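Local coordinates for putative isohexenylglutaconyl-CoA hydratase (Pseudomonas aeruginosa, PDB 4ZU2), which probably hydrates isohexenylglutaconyl-CoA during the breakdown of acyclic terpenes such as citronellate, as a member of the crotonase family, at residues A[13-18]-A[203-208]. Sequence-based numbering, arbitrary orientation.
Sequences PIEGVL and QLRRCA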
# COMPACT_ATOMS: atom_id res chain seq x y z
N PRO A 13 15.25 -29.39 10.73
CA PRO A 13 13.95 -29.41 11.42
C PRO A 13 13.98 -29.56 12.97
O PRO A 13 14.11 -30.65 13.50
CB PRO A 13 13.24 -30.61 10.78
CG PRO A 13 14.31 -31.45 10.17
CD PRO A 13 15.54 -30.65 10.03
N ILE A 14 13.79 -28.45 13.67
CA ILE A 14 13.69 -28.45 15.12
C ILE A 14 12.22 -28.37 15.58
O ILE A 14 11.69 -27.29 15.76
CB ILE A 14 14.45 -27.26 15.74
CG1 ILE A 14 14.06 -25.93 15.05
CG2 ILE A 14 15.94 -27.47 15.59
CD1 ILE A 14 13.88 -24.70 15.99
N GLU A 15 11.59 -29.53 15.77
CA GLU A 15 10.25 -29.59 16.32
C GLU A 15 9.24 -29.15 15.27
O GLU A 15 9.01 -29.87 14.31
CB GLU A 15 10.11 -28.76 17.60
CG GLU A 15 11.07 -29.12 18.71
CD GLU A 15 11.34 -27.93 19.64
OE1 GLU A 15 11.63 -26.82 19.11
OE2 GLU A 15 11.26 -28.10 20.89
N GLY A 16 8.63 -27.99 15.46
CA GLY A 16 7.71 -27.46 14.48
C GLY A 16 8.36 -26.46 13.52
O GLY A 16 7.66 -25.96 12.64
N VAL A 17 9.66 -26.19 13.68
CA VAL A 17 10.34 -25.16 12.87
C VAL A 17 11.31 -25.80 11.88
O VAL A 17 12.21 -26.50 12.29
CB VAL A 17 11.06 -24.13 13.74
CG1 VAL A 17 11.73 -23.09 12.90
CG2 VAL A 17 10.03 -23.49 14.71
N LEU A 18 11.06 -25.63 10.58
CA LEU A 18 11.99 -26.14 9.55
C LEU A 18 12.87 -24.97 9.07
O LEU A 18 12.38 -24.04 8.42
CB LEU A 18 11.25 -26.80 8.40
CG LEU A 18 12.06 -27.20 7.14
CD1 LEU A 18 13.19 -28.17 7.45
CD2 LEU A 18 11.15 -27.82 6.12
N GLN A 203 6.64 -15.80 19.51
CA GLN A 203 5.33 -15.21 19.22
C GLN A 203 4.47 -16.14 18.40
O GLN A 203 3.26 -16.24 18.60
CB GLN A 203 5.48 -13.91 18.48
CG GLN A 203 6.18 -12.87 19.31
CD GLN A 203 6.39 -11.58 18.56
OE1 GLN A 203 7.02 -11.54 17.50
NE2 GLN A 203 5.84 -10.51 19.08
N LEU A 204 5.11 -16.82 17.45
CA LEU A 204 4.42 -17.69 16.52
C LEU A 204 3.89 -18.94 17.19
O LEU A 204 2.89 -19.52 16.72
CB LEU A 204 5.42 -18.06 15.41
CG LEU A 204 5.11 -19.10 14.34
CD1 LEU A 204 5.28 -20.53 14.82
CD2 LEU A 204 3.76 -18.88 13.72
N ARG A 205 4.55 -19.39 18.24
CA ARG A 205 4.18 -20.67 18.87
C ARG A 205 2.90 -20.53 19.72
O ARG A 205 2.26 -21.55 20.06
CB ARG A 205 5.34 -21.24 19.72
CG ARG A 205 6.63 -21.62 18.93
CD ARG A 205 6.56 -22.98 18.22
NE ARG A 205 7.84 -23.69 18.25
CZ ARG A 205 8.03 -24.97 17.87
NH1 ARG A 205 7.03 -25.73 17.43
NH2 ARG A 205 9.23 -25.51 17.94
N ARG A 206 2.55 -19.28 20.08
CA ARG A 206 1.27 -18.95 20.68
C ARG A 206 0.12 -19.29 19.72
O ARG A 206 -1.00 -19.56 20.14
CB ARG A 206 1.13 -17.43 20.95
CG ARG A 206 2.19 -16.72 21.74
CD ARG A 206 2.39 -17.37 23.08
NE ARG A 206 3.46 -16.73 23.85
CZ ARG A 206 4.73 -17.16 23.91
NH1 ARG A 206 5.11 -18.26 23.23
NH2 ARG A 206 5.61 -16.48 24.65
N CYS A 207 0.42 -19.26 18.42
CA CYS A 207 -0.57 -19.24 17.36
C CYS A 207 -0.81 -20.62 16.75
O CYS A 207 0.14 -21.32 16.37
CB CYS A 207 -0.13 -18.24 16.27
SG CYS A 207 0.01 -16.50 16.88
N ALA A 208 -2.07 -21.03 16.68
CA ALA A 208 -2.42 -22.36 16.14
C ALA A 208 -2.12 -22.49 14.64
O ALA A 208 -2.24 -21.51 13.88
CB ALA A 208 -3.91 -22.68 16.41
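A single surface salt bridge, Glu15 to Arg205, joins the tip of the first β-hairpin to the C-terminal end of helix 190-205. Glu15 OE1 lies 3.0 Å from NH2 of Arg205, reaching it at the edge of the guanidinium and near its plane. The carboxylate and guanidinium planes stand 85° apart, and the contact is made through one oxygen, not as a two-pronged pairing. Arg205 supplies most of the length that bridges the gap, for the backbones stay well apart, with Gly16 CA and Arg205 CA 8.8 Å from each other. Its chain bends at chi2 (-80°) and again at chi3, which brings the guanidinium up against the turn. There NH2 also passes 3.4 Å from CB of Glu15, while Val17 CG2 lies over one face of the group, nearer its border than its middle, 4.0 Å from CZ. NH1 comes within 3.5 Å of Gly16 CA; Gly16 N, also close by, is a donor like NH1 and cannot bond to it.

The turn is a type II' β turn from Ile14 to Val17, closing the hairpin of strands 9-14 and 17-22 at one side of the main sheet of the crotonase fold. Backbone bonds between Ile14 and Val17 run both ways, with Val17 N 3.1 Å from Ile14 O, and they define the loop on which Glu15 is carried. Arg53, just before strand 54-59, links the two segments: its backbone bonds to that of Gly16, and its NH2 donates to the carbonyl oxygens of Arg205 and Cys207. Beyond the helix end the chain turns into helix 209-221, and Leu204 and Cys207 pack against a second subunit, on its Leu167 and Thr140 respectively.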